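Local coordinates for DUF3248 domain-containing protein (Thermus thermophilus, PDB 2E6X), which is of unknown function, belongs to the DUF3248 family and forms a two-chain assembly of a small alpha/beta subunit, at residues A[26-30]-A[42-46]; A[34-39]-A[65-69]. All blocks are in the same frame, centred on the assembly; numbering follows the deposited sequence.

Contact 1 of 2, residues A[26-30]-A[42-46]; sequences LVVRV and LPRLL
Val27 on strand 26-30 and Leu45 on the irregular segment 42-46 bring the two backbones nearest, their CA atoms 7.6 Å apart, so side chains rather than main-chain bonds fill the interval. Arg29 spans it. With CG anti to the carbonyl carbon (chi1 -65°) and the chain extended from there to NE, its guanidinium reaches the far backbone and grips one atom end-on: NH2 donates to Pro43 O at 2.8 Å and NH1 to the same Pro43 O at 3.0 Å. That oxygen lies in the guanidinium plane, while both donors sit about 20° out of the carbonyl plane. Leucines sandwich the flat group. Leu45 CG stands 3.7 Å above one face, over its centre, and Leu42 CB closes on the opposite face, 3.4 Å from Arg29 NH1. The strand is the central one of a three-stranded mixed sheet, between strands 13-19 and 62-66, and the loop joining helices 36-41 and 50-58 is thereby tied to one face of that sheet. Glu65 of strand 62-66 makes a salt bridge to Arg29 NE, which is likely to limit the turning of the guanidinium. A methionine in place of Arg29 would probably leave Pro43 O without its two donors and Glu65 OE1 without the salt bridge from NE. Two residues earlier in the strand, Val27 meets the Leu45 side chain at about a right angle, Leu45 CD2 packing 3.8 Å from Val27 CB. A water donates to Leu42 O at 2.6 Å and lies at the guanidinium edge, where its bond from NH1 is weak.

Contact 2 of 2, residues A[34-39]-A[65-69]; sequences SATPRF and EWVEE
Glu69 O, one oxygen of the C-terminal carboxylate, is approached by two donors: a water bonds to it at 2.7 Å, and Arg38 NE reaches Glu69 O in a weak but fairly straight bond of 3.4 Å, 159° at the hydrogen. The same water donates to Ser34 O, so it links the chain end to the 3-10 segment at 34-35. The first torsion of Arg38 (chi1 -48°) sets CG beside Glu68 O, and the bend at chi2 (-73°) turns the chain beyond it so that NE faces the terminus. Next to these polar atoms the contact is apolar. Ala35 CB lies 3.4 Å from Glu69 CB, a close approach between this segment and the chain end. Val67 fills the inner part: CG2 sits over one face of the Phe39 ring, shifted toward the rim, in a CH-pi contact 3.9 Å from the centroid, while CG1 meets Arg38 CB. The Glu68 carboxylate makes a salt bridge with Arg54 of the second subunit. Segment 65-69, at the C-terminal end of the chain, is thus laid against residues 34-35 and the start of helix 36-41, whose Phe39 also packs on Arg29 of strand 26-32 and on Val14 and Arg16 of strand 13-19.

How the contacts relate
Contacts 1 and 2 have centres 11 Å apart and join where strands 26-32 and 62-66 run side by side. Backbone pairing links them directly: Val28 O lies 2.6 Å from Glu65 N and Val30 N lies 2.8 Å from Glu65 O, both probable hydrogen bonds. Arg29 also connects the two, since its side chain touches both Phe39 and Val67. Along the chain the segments alternate, 26-30, 34-39, 42-46 and 65-69, so helix 36-41 packs against segment 65-69 and, next in the chain, loop 42-46 against the central strand. No active site or ligand is known here to relate them to.

Contact 1 of 2, residues A[26-30]-A[42-46]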
ATOM      1  N   LEU A  26       3.294  -0.657  11.112  1.00  9.66           N
ATOM      2  CA  LEU A  26       2.496   0.068  10.125  1.00  9.04           C
ATOM      3  C   LEU A  26       1.591  -0.965   9.449  1.00  7.62           C
ATOM      4  O   LEU A  26       2.072  -1.981   8.953  1.00  8.31           O
ATOM      5  CB  LEU A  26       3.365   0.736   9.046  1.00  7.74           C
ATOM      6  CG  LEU A  26       2.479   1.295   7.902  1.00  9.65           C
ATOM      7  CD1 LEU A  26       1.778   2.598   8.407  1.00 10.03           C
ATOM      8  CD2 LEU A  26       3.317   1.588   6.653  1.00 12.97           C
ATOM      9  N   VAL A  27       0.283  -0.712   9.449  1.00  8.29           N
ATOM     10  CA  VAL A  27      -0.635  -1.645   8.810  1.00  8.95           C
ATOM     11  C   VAL A  27      -1.172  -1.049   7.501  1.00  9.15           C
ATOM     12  O   VAL A  27      -1.554   0.130   7.427  1.00  9.07           O
ATOM     13  CB  VAL A  27      -1.828  -2.002   9.758  1.00  8.17           C
ATOM     14  CG1 VAL A  27      -2.845  -2.872   9.047  1.00  6.86           C
ATOM     15  CG2 VAL A  27      -1.293  -2.718  11.050  1.00  8.36           C
ATOM     16  N   VAL A  28      -1.103  -1.829   6.440  1.00  8.09           N
ATOM     17  CA  VAL A  28      -1.685  -1.399   5.177  1.00  7.69           C
ATOM     18  C   VAL A  28      -2.826  -2.354   4.886  1.00 10.48           C
ATOM     19  O   VAL A  28      -2.652  -3.604   4.905  1.00  9.19           O
ATOM     20  CB  VAL A  28      -0.653  -1.428   4.062  1.00 10.92           C
ATOM     21  CG1 VAL A  28      -1.331  -1.259   2.689  1.00  8.85           C
ATOM     22  CG2 VAL A  28       0.351  -0.285   4.328  1.00 13.44           C
ATOM     23  N   ARG A  29      -4.014  -1.798   4.694  1.00  8.28           N
ATOM     24  CA  ARG A  29      -5.141  -2.665   4.374  1.00 14.76           C
ATOM     25  C   ARG A  29      -5.531  -2.404   2.933  1.00 13.28           C
ATOM     26  O   ARG A  29      -5.603  -1.241   2.512  1.00 13.56           O
ATOM     27  CB  ARG A  29      -6.331  -2.405   5.309  1.00 13.96           C
ATOM     28  CG  ARG A  29      -6.016  -2.760   6.717  1.00 16.23           C
ATOM     29  CD  ARG A  29      -7.125  -2.342   7.650  1.00 11.81           C
ATOM     30  NE  ARG A  29      -6.858  -2.867   8.992  1.00 12.06           N
ATOM     31  CZ  ARG A  29      -7.499  -2.471  10.075  1.00 10.09           C
ATOM     32  NH1 ARG A  29      -8.454  -1.540   9.966  1.00  8.01           N
ATOM     33  NH2 ARG A  29      -7.160  -2.976  11.265  1.00 12.08           N
ATOM     34  N   VAL A  30      -5.772  -3.480   2.188  1.00 14.38           N
ATOM     35  CA  VAL A  30      -6.157  -3.364   0.781  1.00 14.88           C
ATOM     36  C   VAL A  30      -7.275  -4.339   0.379  1.00 12.77           C
ATOM     37  O   VAL A  30      -7.331  -5.483   0.848  1.00 11.07           O
ATOM     38  CB  VAL A  30      -4.937  -3.588  -0.141  1.00 12.15           C
ATOM     39  CG1 VAL A  30      -4.420  -5.039  -0.014  1.00 12.54           C
ATOM     40  CG2 VAL A  30      -5.330  -3.314  -1.578  1.00 12.47           C
ATOM     41  N   LEU A  42     -13.387  -3.063  10.858  1.00 20.70           N
ATOM     42  CA  LEU A  42     -12.133  -3.580  11.391  1.00 16.71           C
ATOM     43  C   LEU A  42     -11.569  -2.743  12.541  1.00 15.79           C
ATOM     44  O   LEU A  42     -11.894  -1.543  12.671  1.00 13.80           O
ATOM     45  CB  LEU A  42     -11.105  -3.637  10.263  1.00 13.73           C
ATOM     46  CG  LEU A  42     -11.414  -4.619   9.143  1.00 12.26           C
ATOM     47  CD1 LEU A  42     -10.423  -4.364   8.017  1.00 10.80           C
ATOM     48  CD2 LEU A  42     -11.323  -6.059   9.670  1.00 12.65           C
ATOM     49  N   PRO A  43     -10.706  -3.361  13.391  1.00 14.50           N
ATOM     50  CA  PRO A  43     -10.132  -2.599  14.504  1.00 15.11           C
ATOM     51  C   PRO A  43      -9.487  -1.345  13.946  1.00 14.01           C
ATOM     52  O   PRO A  43      -8.855  -1.382  12.888  1.00 18.76           O
ATOM     53  CB  PRO A  43      -9.098  -3.546  15.101  1.00 15.01           C
ATOM     54  CG  PRO A  43      -9.646  -4.885  14.806  1.00 15.40           C
ATOM     55  CD  PRO A  43     -10.224  -4.759  13.403  1.00 13.68           C
ATOM     56  N   ARG A  44      -9.671  -0.235  14.641  1.00 14.94           N
ATOM     57  CA  ARG A  44      -9.117   1.025  14.202  1.00 16.02           C
ATOM     58  C   ARG A  44      -7.607   1.135  14.207  1.00 12.71           C
ATOM     59  O   ARG A  44      -6.946   0.684  15.122  1.00 14.86           O
ATOM     60  CB  ARG A  44      -9.661   2.179  15.064  1.00 21.89           C
ATOM     61  CG  ARG A  44     -11.129   2.492  14.857  1.00 34.38           C
ATOM     62  CD  ARG A  44     -11.469   2.674  13.389  1.00 43.47           C
ATOM     63  NE  ARG A  44     -12.909   2.849  13.187  1.00 53.08           N
ATOM     64  CZ  ARG A  44     -13.832   1.926  13.465  1.00 56.33           C
ATOM     65  NH1 ARG A  44     -13.476   0.737  13.956  1.00 56.92           N
ATOM     66  NH2 ARG A  44     -15.117   2.199  13.269  1.00 57.35           N
ATOM     67  N   LEU A  45      -7.086   1.794  13.190  1.00 12.04           N
ATOM     68  CA  LEU A  45      -5.642   2.083  13.073  1.00 12.94           C
ATOM     69  C   LEU A  45      -5.405   3.539  13.453  1.00 14.54           C
ATOM     70  O   LEU A  45      -6.293   4.359  13.296  1.00 16.02           O
ATOM     71  CB  LEU A  45      -5.160   1.918  11.650  1.00  6.70           C
ATOM     72  CG  LEU A  45      -5.351   0.492  11.141  1.00  8.99           C
ATOM     73  CD1 LEU A  45      -4.994   0.428   9.674  1.00 11.29           C
ATOM     74  CD2 LEU A  45      -4.538  -0.457  11.958  1.00  6.70           C
ATOM     75  N   LEU A  46      -4.189   3.864  13.890  1.00 13.25           N
ATOM     76  CA  LEU A  46      -3.862   5.233  14.287  1.00 16.31           C
ATOM     77  C   LEU A  46      -3.104   6.057  13.254  1.00 17.05           C
ATOM     78  O   LEU A  46      -2.155   5.552  12.593  1.00 15.80           O
ATOM     79  CB  LEU A  46      -3.047   5.205  15.586  1.00 19.61           C
ATOM     80  CG  LEU A  46      -3.782   4.726  16.852  1.00 24.45           C
ATOM     81  CD1 LEU A  46      -2.797   4.590  17.999  1.00 24.70           C
ATOM     82  CD2 LEU A  46      -4.907   5.726  17.209  1.00 24.61           C
TER
HETATM   83  O   HOH W   1     -11.209   0.191  10.794  1.00 25.23           O

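Contact 2 of 2, residues A[34-39]-A[65-69]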
ATOM      1  N   SER A  34     -15.629  -2.882  -3.655  1.00 23.54           N
ATOM      2  CA  SER A  34     -16.851  -3.466  -3.121  1.00 23.17           C
ATOM      3  C   SER A  34     -16.731  -3.878  -1.646  1.00 23.96           C
ATOM      4  O   SER A  34     -17.740  -4.138  -0.987  1.00 22.83           O
ATOM      5  CB  SER A  34     -17.268  -4.662  -3.984  1.00 25.08           C
ATOM      6  OG  SER A  34     -16.196  -5.566  -4.149  1.00 27.77           O
ATOM      7  N   ALA A  35     -15.495  -3.928  -1.139  1.00 20.55           N
ATOM      8  CA  ALA A  35     -15.223  -4.297   0.254  1.00 20.40           C
ATOM      9  C   ALA A  35     -15.124  -3.086   1.196  1.00 16.21           C
ATOM     10  O   ALA A  35     -14.876  -3.237   2.380  1.00 14.45           O
ATOM     11  CB  ALA A  35     -13.922  -5.098   0.337  1.00 15.15           C
ATOM     12  N   THR A  36     -15.330  -1.894   0.653  1.00 16.39           N
ATOM     13  CA  THR A  36     -15.239  -0.677   1.410  1.00 17.69           C
ATOM     14  C   THR A  36     -15.985  -0.707   2.734  1.00 18.21           C
ATOM     15  O   THR A  36     -15.445  -0.350   3.765  1.00 17.85           O
ATOM     16  CB  THR A  36     -15.765   0.495   0.575  1.00 19.72           C
ATOM     17  OG1 THR A  36     -14.974   0.608  -0.609  1.00 16.55           O
ATOM     18  CG2 THR A  36     -15.715   1.797   1.387  1.00 19.04           C
ATOM     19  N   PRO A  37     -17.262  -1.099   2.712  1.00 20.52           N
ATOM     20  CA  PRO A  37     -18.023  -1.149   3.960  1.00 21.89           C
ATOM     21  C   PRO A  37     -17.257  -1.888   5.075  1.00 23.25           C
ATOM     22  O   PRO A  37     -17.286  -1.452   6.220  1.00 24.18           O
ATOM     23  CB  PRO A  37     -19.299  -1.895   3.549  1.00 21.57           C
ATOM     24  CG  PRO A  37     -19.506  -1.444   2.157  1.00 25.11           C
ATOM     25  CD  PRO A  37     -18.092  -1.503   1.567  1.00 20.09           C
ATOM     26  N   ARG A  38     -16.556  -2.977   4.741  1.00 19.89           N
ATOM     27  CA  ARG A  38     -15.836  -3.769   5.776  1.00 19.87           C
ATOM     28  C   ARG A  38     -14.659  -3.099   6.470  1.00 20.48           C
ATOM     29  O   ARG A  38     -14.293  -3.465   7.597  1.00 21.33           O
ATOM     30  CB  ARG A  38     -15.314  -5.073   5.187  1.00 19.64           C
ATOM     31  CG  ARG A  38     -16.324  -5.851   4.373  1.00 22.06           C
ATOM     32  CD  ARG A  38     -17.347  -6.499   5.228  1.00 24.74           C
ATOM     33  NE  ARG A  38     -18.358  -7.113   4.385  1.00 28.64           N
ATOM     34  CZ  ARG A  38     -19.513  -7.586   4.833  1.00 33.20           C
ATOM     35  NH1 ARG A  38     -19.794  -7.508   6.127  1.00 31.38           N
ATOM     36  NH2 ARG A  38     -20.373  -8.145   3.983  1.00 32.39           N
ATOM     37  N   PHE A  39     -14.039  -2.138   5.802  1.00 21.67           N
ATOM     38  CA  PHE A  39     -12.886  -1.484   6.389  1.00 21.16           C
ATOM     39  C   PHE A  39     -13.189  -0.836   7.737  1.00 22.87           C
ATOM     40  O   PHE A  39     -12.435  -1.021   8.695  1.00 18.99           O
ATOM     41  CB  PHE A  39     -12.287  -0.433   5.423  1.00 19.18           C
ATOM     42  CG  PHE A  39     -11.460  -1.022   4.291  1.00 22.53           C
ATOM     43  CD1 PHE A  39     -12.074  -1.648   3.205  1.00 19.76           C
ATOM     44  CD2 PHE A  39     -10.062  -0.897   4.289  1.00 21.15           C
ATOM     45  CE1 PHE A  39     -11.317  -2.132   2.126  1.00 18.84           C
ATOM     46  CE2 PHE A  39      -9.301  -1.377   3.224  1.00 19.50           C
ATOM     47  CZ  PHE A  39      -9.935  -2.001   2.137  1.00 19.47           C
ATOM     48  N   GLU A  65      -2.629  -6.199   4.771  1.00  7.97           N
ATOM     49  CA  GLU A  65      -3.829  -6.995   5.062  1.00  9.38           C
ATOM     50  C   GLU A  65      -4.873  -6.959   3.969  1.00  8.77           C
ATOM     51  O   GLU A  65      -5.227  -5.875   3.495  1.00  7.74           O
ATOM     52  CB  GLU A  65      -4.446  -6.471   6.396  1.00  9.61           C
ATOM     53  CG  GLU A  65      -3.511  -6.658   7.592  1.00  8.66           C
ATOM     54  CD  GLU A  65      -4.035  -6.040   8.885  1.00 12.07           C
ATOM     55  OE1 GLU A  65      -5.185  -5.505   8.913  1.00  8.43           O
ATOM     56  OE2 GLU A  65      -3.287  -6.091   9.891  1.00 16.62           O
ATOM     57  N   TRP A  66      -5.421  -8.123   3.614  1.00  6.70           N
ATOM     58  CA  TRP A  66      -6.420  -8.135   2.556  1.00 10.33           C
ATOM     59  C   TRP A  66      -7.795  -8.165   3.187  1.00 11.42           C
ATOM     60  O   TRP A  66      -8.069  -8.975   4.069  1.00 13.90           O
ATOM     61  CB  TRP A  66      -6.245  -9.342   1.629  1.00 10.53           C
ATOM     62  CG  TRP A  66      -7.240  -9.325   0.520  1.00 12.32           C
ATOM     63  CD1 TRP A  66      -8.479  -9.925   0.493  1.00 10.47           C
ATOM     64  CD2 TRP A  66      -7.106  -8.619  -0.705  1.00  8.00           C
ATOM     65  NE1 TRP A  66      -9.117  -9.633  -0.696  1.00  9.24           N
ATOM     66  CE2 TRP A  66      -8.299  -8.826  -1.446  1.00 13.66           C
ATOM     67  CE3 TRP A  66      -6.088  -7.834  -1.263  1.00 12.57           C
ATOM     68  CZ2 TRP A  66      -8.507  -8.256  -2.702  1.00  9.30           C
ATOM     69  CZ3 TRP A  66      -6.298  -7.268  -2.513  1.00 12.06           C
ATOM     70  CH2 TRP A  66      -7.498  -7.491  -3.214  1.00 10.04           C
ATOM     71  N   VAL A  67      -8.645  -7.250   2.754  1.00 12.47           N
ATOM     72  CA  VAL A  67      -9.993  -7.149   3.274  1.00 10.88           C
ATOM     73  C   VAL A  67     -10.964  -7.752   2.293  1.00 13.80           C
ATOM     74  O   VAL A  67     -11.147  -7.209   1.219  1.00 14.16           O
ATOM     75  CB  VAL A  67     -10.389  -5.684   3.448  1.00 11.95           C
ATOM     76  CG1 VAL A  67     -11.777  -5.617   4.015  1.00 12.46           C
ATOM     77  CG2 VAL A  67      -9.365  -4.950   4.345  1.00  8.99           C
ATOM     78  N   GLU A  68     -11.582  -8.872   2.668  1.00 14.53           N
ATOM     79  CA  GLU A  68     -12.521  -9.583   1.822  1.00 16.67           C
ATOM     80  C   GLU A  68     -13.824  -8.783   1.716  1.00 18.90           C
ATOM     81  O   GLU A  68     -14.276  -8.177   2.709  1.00 15.27           O
ATOM     82  CB  GLU A  68     -12.832 -10.959   2.433  1.00 16.96           C
ATOM     83  CG  GLU A  68     -11.625 -11.832   2.712  1.00 17.57           C
ATOM     84  CD  GLU A  68     -11.246 -12.724   1.551  1.00 22.96           C
ATOM     85  OE1 GLU A  68     -11.085 -13.952   1.800  1.00 22.63           O
ATOM     86  OE2 GLU A  68     -11.097 -12.213   0.411  1.00 18.42           O
ATOM     87  N   GLU A  69     -14.414  -8.747   0.524  1.00 21.17           N
ATOM     88  CA  GLU A  69     -15.667  -8.012   0.381  1.00 28.10           C
ATOM     89  C   GLU A  69     -16.848  -8.836   0.885  1.00 31.23           C
ATOM     90  O   GLU A  69     -17.863  -8.211   1.248  1.00 31.66           O
ATOM     91  CB  GLU A  69     -15.891  -7.551  -1.062  1.00 35.14           C
ATOM     92  CG  GLU A  69     -15.049  -8.241  -2.113  1.00 40.96           C
ATOM     93  CD  GLU A  69     -15.528  -9.644  -2.390  1.00 45.42           C
ATOM     94  OE1 GLU A  69     -15.037 -10.268  -3.356  1.00 47.91           O
ATOM     95  OE2 GLU A  69     -16.408 -10.122  -1.636  1.00 49.00           O
ATOM     96  OXT GLU A  69     -16.735 -10.098   0.950  1.00 34.12           O
TER
HETATM   97  O   HOH W   2     -18.437  -5.555   1.339  1.00 21.85           O